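Local coordinates for protein NDP-N-acetyl-D-galactosaminuronic acid dehydrogenase (Methanosarcina mazei Go1, PDB 3G79) that probably oxidises UDP-N-acetyl-D-mannosamine to the corresponding uronate, reducing two NAD per sugar, as a UDP-glucose/GDP-mannose dehydrogenase family enzyme, at residues Thr234-Asn239 against Tyr299-Gly304; Phe241-Ile246 against Val323-Val328; Gly152-Met157 against Met226-Ala231; Ser124-Gly129 against Ser147-Gly152. All coordinates share one frame; numbering follows the deposited sequence.

Interaction 1. Residues Thr234-Asn239 against Tyr299-Gly304; sequences TKTAEN and YHLERG
Thr-236 and Leu-301 bring their two helices together, their CA atoms 6.8 Å apart, the shortest such distance between 234-239 and 299-304. Both CB atoms point into the interface, and the two side chains meet at a slant. The hydroxyl of Thr-236 is the leading atom: OG1 lies 3.6 Å from CD2 of Leu-301 and equally near its CG, resting on the branch of the leucine rather than on a polar group. With chi1 at 72°, OG1 stands between the backbone N and the carbonyl carbon, where it can turn back to Val-233 O, one turn earlier in its own helix. That hydrogen bond settles the polar need of a buried hydroxyl inside the helix, which should lower the cost of burying it against a leucine. Its methyl takes the other side, CG2 lying 4.2 Å from CB of His-300. A slim beta-branched residue suits this position, since its hydroxyl and methyl touch Leu-301 and His-300 while its oxygen stays bonded. His-300 offers its CB here, whereas its ring reaches out to Thr-150 and makes weak hydrogen bonds through NE2 with Leu-119 O and Glu-120. Leu-301 also packs on Tyr-255 of the second subunit, and Ala-237 on Val-270 of that subunit, which places this pair of central-domain helices next to the dimer interface. No hydrogen bond or salt bridge crosses between the two segments; they are held by van der Waals packing alone, the threonine hydroxyl being satisfied within its own helix and the histidine ring bonded weakly to residues 119-120.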
loop_
_atom_site.group_PDB
_atom_site.type_symbol
_atom_site.label_atom_id
_atom_site.label_comp_id
_atom_site.label_asym_id
_atom_site.label_seq_id
_atom_site.Cartn_x
_atom_site.Cartn_y
_atom_site.Cartn_z
ATOM N N THR A 234 16.008 1.208 -4.556
ATOM C CA THR A 234 15.198 0.118 -4.002
ATOM C C THR A 234 15.043 0.188 -2.505
ATOM O O THR A 234 13.908 0.127 -1.995
ATOM C CB THR A 234 15.751 -1.255 -4.361
ATOM O OG1 THR A 234 15.628 -1.455 -5.777
ATOM C CG2 THR A 234 14.984 -2.367 -3.569
ATOM N N LYS A 235 16.168 0.350 -1.810
ATOM C CA LYS A 235 16.137 0.494 -0.365
ATOM C C LYS A 235 15.418 1.750 0.133
ATOM O O LYS A 235 14.739 1.702 1.172
ATOM C CB LYS A 235 17.555 0.332 0.228
ATOM C CG LYS A 235 18.019 1.402 1.156
ATOM C CD LYS A 235 17.444 1.364 2.562
ATOM C CE LYS A 235 17.999 2.662 3.240
ATOM N NZ LYS A 235 17.753 2.899 4.682
ATOM N N THR A 236 15.519 2.871 -0.584
ATOM C CA THR A 236 14.760 4.037 -0.124
ATOM C C THR A 236 13.279 3.800 -0.392
ATOM O O THR A 236 12.468 4.001 0.508
ATOM C CB THR A 236 15.254 5.449 -0.643
ATOM O OG1 THR A 236 14.937 5.606 -2.027
ATOM C CG2 THR A 236 16.742 5.637 -0.440
ATOM N N ALA A 237 12.937 3.314 -1.585
ATOM C CA ALA A 237 11.545 2.992 -1.935
ATOM C C ALA A 237 10.904 2.039 -0.963
ATOM O O ALA A 237 9.696 2.146 -0.713
ATOM C CB ALA A 237 11.434 2.426 -3.324
ATOM N N GLU A 238 11.660 1.101 -0.393
ATOM C CA GLU A 238 10.970 0.180 0.538
ATOM C C GLU A 238 10.555 0.875 1.821
ATOM O O GLU A 238 9.485 0.624 2.338
ATOM C CB GLU A 238 11.655 -1.195 0.752
ATOM C CG GLU A 238 13.145 -1.243 0.772
ATOM C CD GLU A 238 13.704 -2.631 0.416
ATOM O OE1 GLU A 238 13.388 -3.193 -0.648
ATOM O OE2 GLU A 238 14.506 -3.155 1.196
ATOM N N ASN A 239 11.376 1.791 2.307
ATOM C CA ASN A 239 11.015 2.539 3.481
ATOM C C ASN A 239 9.940 3.572 3.191
ATOM O O ASN A 239 8.991 3.695 3.929
ATOM C CB ASN A 239 12.260 3.158 4.067
ATOM C CG ASN A 239 13.229 2.105 4.521
ATOM O OD1 ASN A 239 12.826 1.137 5.160
ATOM N ND2 ASN A 239 14.502 2.256 4.177
ATOM N N TYR A 299 13.223 11.902 1.806
ATOM C CA TYR A 299 14.021 13.093 1.475
ATOM C C TYR A 299 15.155 12.730 0.576
ATOM O O TYR A 299 15.475 13.511 -0.305
ATOM C CB TYR A 299 14.494 13.895 2.715
ATOM C CG TYR A 299 13.303 14.285 3.558
ATOM C CD1 TYR A 299 12.276 15.095 3.032
ATOM C CD2 TYR A 299 13.142 13.761 4.840
ATOM C CE1 TYR A 299 11.143 15.427 3.815
ATOM C CE2 TYR A 299 12.026 14.075 5.617
ATOM C CZ TYR A 299 11.030 14.902 5.098
ATOM O OH TYR A 299 9.938 15.151 5.874
ATOM N N HIS A 300 15.736 11.550 0.779
ATOM C CA HIS A 300 16.675 10.999 -0.186
ATOM C C HIS A 300 16.128 10.750 -1.614
ATOM O O HIS A 300 16.832 11.046 -2.581
ATOM C CB HIS A 300 17.344 9.765 0.371
ATOM C CG HIS A 300 18.060 10.027 1.651
ATOM N ND1 HIS A 300 17.810 9.321 2.808
ATOM C CD2 HIS A 300 19.011 10.936 1.960
ATOM C CE1 HIS A 300 18.582 9.779 3.775
ATOM N NE2 HIS A 300 19.305 10.772 3.292
ATOM N N LEU A 301 14.894 10.245 -1.743
ATOM C CA LEU A 301 14.239 10.113 -3.064
ATOM C C LEU A 301 14.032 11.477 -3.687
ATOM O O LEU A 301 14.352 11.713 -4.861
ATOM C CB LEU A 301 12.862 9.419 -2.979
ATOM C CG LEU A 301 12.622 7.993 -3.465
ATOM C CD1 LEU A 301 11.146 7.819 -3.897
ATOM C CD2 LEU A 301 13.521 7.665 -4.615
ATOM N N GLU A 302 13.471 12.367 -2.889
ATOM C CA GLU A 302 13.275 13.725 -3.323
ATOM C C GLU A 302 14.548 14.321 -3.848
ATOM O O GLU A 302 14.546 14.739 -4.988
ATOM C CB GLU A 302 12.652 14.582 -2.229
ATOM C CG GLU A 302 11.357 14.035 -1.732
ATOM C CD GLU A 302 10.268 13.763 -2.828
ATOM O OE1 GLU A 302 10.329 14.284 -3.958
ATOM O OE2 GLU A 302 9.315 13.028 -2.530
ATOM N N ARG A 303 15.635 14.362 -3.062
ATOM C CA ARG A 303 16.900 14.894 -3.584
ATOM C C ARG A 303 17.290 14.070 -4.814
ATOM O O ARG A 303 17.600 14.627 -5.860
ATOM C CB ARG A 303 18.017 14.851 -2.558
ATOM C CG ARG A 303 19.265 15.593 -3.035
ATOM C CD ARG A 303 20.527 15.281 -2.212
ATOM N NE ARG A 303 20.723 16.200 -1.095
ATOM C CZ ARG A 303 20.507 15.886 0.183
ATOM N NH1 ARG A 303 20.081 14.659 0.504
ATOM N NH2 ARG A 303 20.693 16.797 1.149
ATOM N N GLY A 304 17.212 12.747 -4.692
ATOM C CA GLY A 304 17.554 11.836 -5.784
ATOM C C GLY A 304 16.908 12.104 -7.145
ATOM O O GLY A 304 17.555 11.951 -8.185
#

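Interaction 2. Residues Phe241-Ile246 against Val323-Val328; sequences FRDLQI and VLARKV
The carboxylate of Asp-243 is gripped by two neighbours on helix 321-345, for OD1 receives a hydrogen bond from Asn-329 ND2 and also meets NH1 of Arg-326. NH1 of Arg-326 stands 2.7 Å from OD1 of Asp-243, a salt bridge whose hydrogen-bond component is weak because the angle at the hydrogen is only 121°. The carboxylate meets the guanidinium at its edge, near its plane, with the two flat groups tilted 26° apart. To get there the arginine folds over: its chain bends at both chi2 and chi3, and it crosses the aspartate at about a right angle. A second salt bridge, from Arg-326 NH2 to Asp-330, engages the other end of the guanidinium, so one guanidinium is shared by two carboxylates, which probably keeps the arginine charged. Beside this polar pair the helices touch through small groups. Ala-325 CB lies 3.9 Å from CA of Leu-244 and 4.0 Å from its CD1. The methyl of alanine is short enough to let the backbones come to 5.2 Å between the CA atoms of Leu-244 and Ala-325, and the leucine covers it with one branch. The axes of the two short helical segments approach to 8.7 Å and cross at 50°. Helix 228-258 thereby rests against helix 321-345, with Tyr-299 of helix 293-305 packed on Arg-326, while Leu-324 turns to Ile-321 of the second subunit.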
loop_
_atom_site.group_PDB
_atom_site.type_symbol
_atom_site.label_atom_id
_atom_site.label_comp_id
_atom_site.label_asym_id
_atom_site.label_seq_id
_atom_site.Cartn_x
_atom_site.Cartn_y
_atom_site.Cartn_z
ATOM N N PHE A 241 7.538 3.474 0.820
ATOM C CA PHE A 241 6.248 2.844 0.585
ATOM C C PHE A 241 5.644 2.375 1.895
ATOM O O PHE A 241 4.452 2.551 2.111
ATOM C CB PHE A 241 6.387 1.714 -0.451
ATOM C CG PHE A 241 6.269 2.196 -1.853
ATOM C CD1 PHE A 241 6.957 3.325 -2.275
ATOM C CD2 PHE A 241 5.429 1.565 -2.747
ATOM C CE1 PHE A 241 6.829 3.791 -3.571
ATOM C CE2 PHE A 241 5.286 2.039 -4.043
ATOM C CZ PHE A 241 5.991 3.135 -4.460
ATOM N N ARG A 242 6.484 1.829 2.782
ATOM C CA ARG A 242 6.058 1.459 4.143
ATOM C C ARG A 242 5.574 2.698 4.879
ATOM O O ARG A 242 4.478 2.693 5.420
ATOM C CB ARG A 242 7.152 0.709 4.982
ATOM C CG ARG A 242 6.841 0.686 6.508
ATOM C CD ARG A 242 7.505 -0.436 7.336
ATOM N NE ARG A 242 6.695 -1.638 7.236
ATOM C CZ ARG A 242 6.181 -2.325 8.253
ATOM N NH1 ARG A 242 6.428 -1.986 9.523
ATOM N NH2 ARG A 242 5.423 -3.378 7.974
ATOM N N ASP A 243 6.381 3.757 4.855
ATOM C CA ASP A 243 6.047 5.011 5.495
ATOM C C ASP A 243 4.713 5.532 5.002
ATOM O O ASP A 243 3.874 5.965 5.769
ATOM C CB ASP A 243 7.165 6.035 5.279
ATOM C CG ASP A 243 6.926 7.317 6.034
ATOM O OD1 ASP A 243 6.431 7.267 7.176
ATOM O OD2 ASP A 243 7.226 8.393 5.498
ATOM N N LEU A 244 4.499 5.455 3.713
ATOM C CA LEU A 244 3.203 5.789 3.136
ATOM C C LEU A 244 2.058 4.879 3.591
ATOM O O LEU A 244 0.953 5.389 3.842
ATOM C CB LEU A 244 3.295 5.838 1.609
ATOM C CG LEU A 244 1.947 6.013 0.902
ATOM C CD1 LEU A 244 1.331 7.410 1.165
ATOM C CD2 LEU A 244 2.098 5.783 -0.566
ATOM N N GLN A 245 2.288 3.564 3.723
ATOM C CA GLN A 245 1.170 2.723 4.198
ATOM C C GLN A 245 0.763 3.085 5.612
ATOM O O GLN A 245 -0.413 2.945 6.017
ATOM C CB GLN A 245 1.308 1.190 3.980
ATOM C CG GLN A 245 2.641 0.578 4.194
ATOM C CD GLN A 245 2.875 -0.833 3.538
ATOM O OE1 GLN A 245 4.030 -1.141 3.160
ATOM N NE2 GLN A 245 1.822 -1.666 3.425
ATOM N N ILE A 246 1.727 3.608 6.360
ATOM C CA ILE A 246 1.471 3.958 7.734
ATOM C C ILE A 246 0.739 5.276 7.752
ATOM O O ILE A 246 -0.160 5.499 8.555
ATOM C CB ILE A 246 2.769 4.058 8.512
ATOM C CG1 ILE A 246 3.273 2.662 8.886
ATOM C CG2 ILE A 246 2.606 4.978 9.803
ATOM C CD1 ILE A 246 4.763 2.695 9.336
ATOM N N VAL A 323 6.183 13.057 0.448
ATOM C CA VAL A 323 6.480 14.217 1.302
ATOM C C VAL A 323 5.300 14.433 2.251
ATOM O O VAL A 323 5.491 14.701 3.442
ATOM C CB VAL A 323 6.793 15.454 0.443
ATOM C CG1 VAL A 323 6.758 16.786 1.276
ATOM C CG2 VAL A 323 8.134 15.276 -0.277
ATOM N N LEU A 324 4.082 14.225 1.742
ATOM C CA LEU A 324 2.910 14.406 2.541
ATOM C C LEU A 324 2.576 13.195 3.385
ATOM O O LEU A 324 1.917 13.316 4.427
ATOM C CB LEU A 324 1.772 14.959 1.697
ATOM C CG LEU A 324 0.411 14.288 1.689
ATOM C CD1 LEU A 324 -0.758 15.282 1.806
ATOM C CD2 LEU A 324 0.385 13.573 0.374
ATOM N N ALA A 325 3.107 12.039 3.032
ATOM C CA ALA A 325 3.166 10.951 4.033
ATOM C C ALA A 325 4.021 11.315 5.270
ATOM O O ALA A 325 3.624 11.060 6.424
ATOM C CB ALA A 325 3.681 9.690 3.427
ATOM N N ARG A 326 5.196 11.889 5.033
ATOM C CA ARG A 326 6.051 12.307 6.154
ATOM C C ARG A 326 5.311 13.272 7.100
ATOM O O ARG A 326 5.512 13.232 8.315
ATOM C CB ARG A 326 7.368 12.932 5.657
ATOM C CG ARG A 326 8.422 11.934 5.118
ATOM C CD ARG A 326 8.692 10.753 6.076
ATOM N NE ARG A 326 8.742 11.208 7.456
ATOM C CZ ARG A 326 8.307 10.529 8.497
ATOM N NH1 ARG A 326 7.791 9.297 8.396
ATOM N NH2 ARG A 326 8.422 11.076 9.677
ATOM N N LYS A 327 4.424 14.106 6.562
ATOM C CA LYS A 327 3.775 15.096 7.423
ATOM C C LYS A 327 2.616 14.513 8.237
ATOM O O LYS A 327 2.369 14.953 9.378
ATOM C CB LYS A 327 3.303 16.295 6.632
ATOM C CG LYS A 327 4.393 17.199 6.095
ATOM C CD LYS A 327 3.693 18.163 5.109
ATOM C CE LYS A 327 4.635 19.107 4.370
ATOM N NZ LYS A 327 3.889 19.592 3.193
ATOM N N VAL A 328 1.889 13.556 7.648
ATOM C CA VAL A 328 0.804 12.860 8.342
ATOM C C VAL A 328 1.459 12.180 9.554
ATOM O O VAL A 328 1.169 12.514 10.717
ATOM C CB VAL A 328 0.040 11.898 7.394
ATOM C CG1 VAL A 328 -0.876 10.958 8.140
ATOM C CG2 VAL A 328 -0.782 12.683 6.417
#

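Interaction 3. Residues Gly152-Met157 against Met226-Ala231; sequences GTTEGM and MSATAA
Apolar packing joins Thr-154 to Ala-228, and a contact of mixed character joins Glu-155 to Thr-229. In the first, the methyl CG2 of Thr-154 lies 3.8 Å from CB of Ala-228, with the threonine CB just behind at 4.0 Å from the same atom. Thr-154 has its methyl anti to the backbone N (chi1 -51°, measured to OG1), which sends CG2 out to the alanine; the methyl of Ala-228 is a low surface for it to sit on. In the second, it is the aliphatic part of Glu-155 that touches: CG is 3.5 Å from OG1 of Thr-229, and the two side chains meet at about a right angle. The glutamate bends at chi2, and its carboxylate has its main partner in Lys-159, one turn along the same helix, by a salt bridge.

The hydrogen bonds lie within or beside the segments, none across. Ser-227 is the N-cap of helix 228-258, its OG accepting from Ala-230 N at 2.9 Å; serine suits a place where a short side chain must reach forward to an amide of the first turn. Glu-232 supplies a bridge, its carboxylate accepting from both Gly-152 N and Thr-154 N. Thus the start of helix 154-166, in the NAD-binding Rossmann-type domain, is set against the start of the long helix that follows strand 223-227, an outermost strand of the mixed sheet within this chain, and leads on into the central domain.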
loop_
_atom_site.group_PDB
_atom_site.type_symbol
_atom_site.label_atom_id
_atom_site.label_comp_id
_atom_site.label_asym_id
_atom_site.label_seq_id
_atom_site.Cartn_x
_atom_site.Cartn_y
_atom_site.Cartn_z
ATOM N N GLY A 152 22.621 7.866 -5.744
ATOM C CA GLY A 152 23.529 8.708 -6.513
ATOM C C GLY A 152 24.968 8.562 -6.044
ATOM O O GLY A 152 25.882 9.061 -6.671
ATOM N N THR A 153 25.163 7.864 -4.932
ATOM C CA THR A 153 26.493 7.626 -4.384
ATOM C C THR A 153 27.410 6.773 -5.314
ATOM O O THR A 153 28.540 7.188 -5.644
ATOM C CB THR A 153 26.356 7.015 -2.975
ATOM O OG1 THR A 153 25.503 7.859 -2.171
ATOM C CG2 THR A 153 27.737 6.811 -2.320
ATOM N N THR A 154 26.930 5.608 -5.758
ATOM C CA THR A 154 27.718 4.780 -6.662
ATOM C C THR A 154 28.242 5.532 -7.891
ATOM O O THR A 154 29.468 5.586 -8.103
ATOM C CB THR A 154 26.982 3.509 -7.081
ATOM O OG1 THR A 154 26.518 2.881 -5.906
ATOM C CG2 THR A 154 27.922 2.515 -7.789
ATOM N N GLU A 155 27.323 6.084 -8.689
ATOM C CA GLU A 155 27.682 6.777 -9.937
ATOM C C GLU A 155 28.284 8.150 -9.640
ATOM O O GLU A 155 28.878 8.772 -10.508
ATOM C CB GLU A 155 26.459 6.978 -10.839
ATOM C CG GLU A 155 25.708 5.714 -11.226
ATOM C CD GLU A 155 26.207 5.102 -12.504
ATOM O OE1 GLU A 155 27.212 5.619 -13.055
ATOM O OE2 GLU A 155 25.614 4.097 -12.966
ATOM N N GLY A 156 28.109 8.631 -8.420
ATOM C CA GLY A 156 28.638 9.918 -8.027
ATOM C C GLY A 156 29.953 9.763 -7.299
ATOM O O GLY A 156 30.961 9.493 -7.917
ATOM N N MET A 157 29.952 9.902 -5.981
ATOM C CA MET A 157 31.233 10.029 -5.301
ATOM C C MET A 157 32.029 8.751 -5.221
ATOM O O MET A 157 33.254 8.796 -5.192
ATOM C CB MET A 157 31.160 10.746 -3.931
ATOM C CG MET A 157 30.152 10.264 -2.912
ATOM S SD MET A 157 30.826 10.427 -1.212
ATOM C CE MET A 157 31.221 8.670 -1.029
ATOM N N MET A 226 19.981 -5.457 -11.349
ATOM C CA MET A 226 19.528 -4.165 -11.900
ATOM C C MET A 226 20.713 -3.149 -12.035
ATOM O O MET A 226 21.872 -3.520 -11.880
ATOM C CB MET A 226 18.381 -3.603 -11.039
ATOM C CG MET A 226 18.691 -3.345 -9.534
ATOM S SD MET A 226 17.386 -2.823 -8.367
ATOM C CE MET A 226 16.525 -4.382 -8.176
ATOM N N SER A 227 20.413 -1.881 -12.304
ATOM C CA SER A 227 21.444 -0.856 -12.362
ATOM C C SER A 227 21.842 -0.517 -10.938
ATOM O O SER A 227 21.062 -0.723 -10.021
ATOM C CB SER A 227 20.919 0.402 -13.074
ATOM O OG SER A 227 19.981 1.047 -12.238
ATOM N N ALA A 228 23.041 -0.012 -10.732
ATOM C CA ALA A 228 23.482 0.453 -9.395
ATOM C C ALA A 228 22.511 1.479 -8.792
ATOM O O ALA A 228 22.131 1.387 -7.592
ATOM C CB ALA A 228 24.859 1.049 -9.497
ATOM N N THR A 229 22.128 2.465 -9.607
ATOM C CA THR A 229 21.225 3.515 -9.161
ATOM C C THR A 229 19.883 2.916 -8.764
ATOM O O THR A 229 19.296 3.355 -7.788
ATOM C CB THR A 229 21.017 4.604 -10.243
ATOM O OG1 THR A 229 22.283 5.209 -10.565
ATOM C CG2 THR A 229 20.081 5.696 -9.750
ATOM N N ALA A 230 19.403 1.916 -9.498
ATOM C CA ALA A 230 18.119 1.271 -9.173
ATOM C C ALA A 230 18.220 0.507 -7.845
ATOM O O ALA A 230 17.291 0.478 -7.059
ATOM C CB ALA A 230 17.713 0.357 -10.283
ATOM N N ALA A 231 19.392 -0.062 -7.592
ATOM C CA ALA A 231 19.665 -0.758 -6.346
ATOM C C ALA A 231 19.535 0.192 -5.206
ATOM O O ALA A 231 18.902 -0.129 -4.262
ATOM C CB ALA A 231 21.104 -1.431 -6.359
#

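Interaction 4. Residues Ser124-Gly129 against Ser147-Gly152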
loop_
_atom_site.group_PDB
_atom_site.type_symbol
_atom_site.label_atom_id
_atom_site.label_comp_id
_atom_site.label_asym_id
_atom_site.label_seq_id
_atom_site.Cartn_x
_atom_site.Cartn_y
_atom_site.Cartn_z
ATOM N N SER A 124 32.402 8.719 6.735
ATOM C CA SER A 124 33.840 8.992 6.717
ATOM C C SER A 124 34.699 7.720 6.643
ATOM O O SER A 124 35.580 7.610 5.776
ATOM C CB SER A 124 34.288 10.021 7.807
ATOM O OG SER A 124 34.419 9.480 9.119
ATOM N N ALA A 125 34.436 6.761 7.514
ATOM C CA ALA A 125 35.090 5.468 7.425
ATOM C C ALA A 125 34.836 4.759 6.073
ATOM O O ALA A 125 35.730 4.023 5.569
ATOM C CB ALA A 125 34.661 4.562 8.583
ATOM N N LEU A 126 33.646 4.976 5.495
ATOM C CA LEU A 126 33.273 4.323 4.224
ATOM C C LEU A 126 34.118 4.922 3.153
ATOM O O LEU A 126 34.715 4.211 2.345
ATOM C CB LEU A 126 31.793 4.552 3.846
ATOM C CG LEU A 126 31.439 4.232 2.389
ATOM C CD1 LEU A 126 31.689 2.724 2.131
ATOM C CD2 LEU A 126 30.029 4.685 1.980
ATOM N N ILE A 127 34.185 6.250 3.152
ATOM C CA ILE A 127 34.934 6.910 2.114
ATOM C C ILE A 127 36.421 6.616 2.292
ATOM O O ILE A 127 37.144 6.511 1.311
ATOM C CB ILE A 127 34.662 8.422 1.974
ATOM C CG1 ILE A 127 35.723 9.206 2.711
ATOM C CG2 ILE A 127 33.254 8.837 2.356
ATOM C CD1 ILE A 127 36.290 10.290 1.854
ATOM N N ASP A 128 36.876 6.454 3.528
ATOM C CA ASP A 128 38.254 6.042 3.732
ATOM C C ASP A 128 38.520 4.707 3.059
ATOM O O ASP A 128 39.558 4.527 2.451
ATOM C CB ASP A 128 38.560 5.915 5.209
ATOM C CG ASP A 128 39.128 7.184 5.801
ATOM O OD1 ASP A 128 38.640 8.303 5.460
ATOM O OD2 ASP A 128 40.070 7.039 6.614
ATOM N N GLY A 129 37.566 3.772 3.170
ATOM C CA GLY A 129 37.713 2.451 2.543
ATOM C C GLY A 129 37.774 2.489 1.027
ATOM O O GLY A 129 38.535 1.764 0.410
ATOM N N SER A 147 27.762 -1.265 1.831
ATOM C CA SER A 147 27.226 -0.320 2.852
ATOM C C SER A 147 25.965 0.399 2.331
ATOM O O SER A 147 25.841 0.700 1.151
ATOM C CB SER A 147 28.267 0.732 3.261
ATOM O OG SER A 147 29.552 0.171 3.562
ATOM N N THR A 148 25.023 0.675 3.227
ATOM C CA THR A 148 23.801 1.408 2.884
ATOM C C THR A 148 24.156 2.828 2.417
ATOM O O THR A 148 24.755 3.585 3.157
ATOM C CB THR A 148 22.859 1.428 4.122
ATOM O OG1 THR A 148 22.430 0.090 4.429
ATOM C CG2 THR A 148 21.654 2.351 3.895
ATOM N N ILE A 149 23.836 3.164 1.173
ATOM C CA ILE A 149 24.185 4.482 0.623
ATOM C C ILE A 149 22.947 5.190 0.114
ATOM O O ILE A 149 21.872 4.592 0.104
ATOM C CB ILE A 149 25.277 4.413 -0.454
ATOM C CG1 ILE A 149 24.916 3.367 -1.524
ATOM C CG2 ILE A 149 26.658 4.144 0.217
ATOM C CD1 ILE A 149 25.980 3.168 -2.671
ATOM N N THR A 150 23.078 6.455 -0.280
ATOM C CA THR A 150 21.930 7.239 -0.755
ATOM C C THR A 150 21.909 7.287 -2.245
ATOM O O THR A 150 22.966 7.309 -2.873
ATOM C CB THR A 150 21.984 8.704 -0.285
ATOM O OG1 THR A 150 23.133 9.341 -0.862
ATOM C CG2 THR A 150 22.082 8.766 1.186
ATOM N N PRO A 151 20.713 7.379 -2.835
ATOM C CA PRO A 151 20.742 7.397 -4.275
ATOM C C PRO A 151 21.787 8.355 -4.823
ATOM O O PRO A 151 21.795 9.518 -4.431
ATOM C CB PRO A 151 19.329 7.871 -4.637
ATOM C CG PRO A 151 18.490 7.222 -3.566
ATOM C CD PRO A 151 19.333 7.320 -2.314
ATOM N N GLY A 152 22.621 7.866 -5.744
ATOM C CA GLY A 152 23.529 8.708 -6.513
ATOM C C GLY A 152 24.968 8.562 -6.044
ATOM O O GLY A 152 25.882 9.061 -6.671
#
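Leu-126 reaches out from its helix with CG anti to the backbone N (chi1 164°), and its second torsion of 63° splits the two methyls between Ser-147 and Ile-149. Ile-149 answers with CG2 placed anti to its own carbonyl carbon while CG1 lies between N and C (chi1 51°), so the gamma methyl is the group turned to the helix. CD2 of Leu-126 meets CG2 of Ile-149 at 3.8 Å, the two chains crossing at about a right angle. The other methyl, CD1, lies 3.6 Å from OG of Ser-147 and 4.1 Å from its CB. This is a helix resting on the loop that leaves a strand of the parallel part of the sheet in a Rossmann-type NAD-binding domain: 147-152 runs from strand 142-145 to helix 154-166, and helix 124-136 precedes that strand. Ser-147 suits a place between leucine and backbone because it is small and its hydroxyl is hydrogen-bonded with Ile-109 O, and weakly with Leu-107 O. Ile-149, branched at CB, also packs on Thr-154 and Glu-232. A little further along, Pro-151 lies on Val-233 of helix 228-258.

From the N terminus, interaction 4 is the first to close, over 17 residues that include the rest of helix 124-136 and strand 142-145. Its second segment ends at Gly-152, where interaction 3 begins and then spans 68 residues to the strand-to-helix junction at 226-231. These two are in series: interaction 4 lies within the NAD-binding domain, and interaction 3 joins it to the start of the central domain. Interactions 1 and 2 start farther along helix 228-258 and cross, since their segments alternate: 234-239, 241-246, 299-304, 323-328. Helix 228-258 serves interactions 3, 1 and 2 in turn, linking the Rossmann-type domain to the central helices, while Thr-236 touching Pro-151 joins interaction 1 to interaction 4.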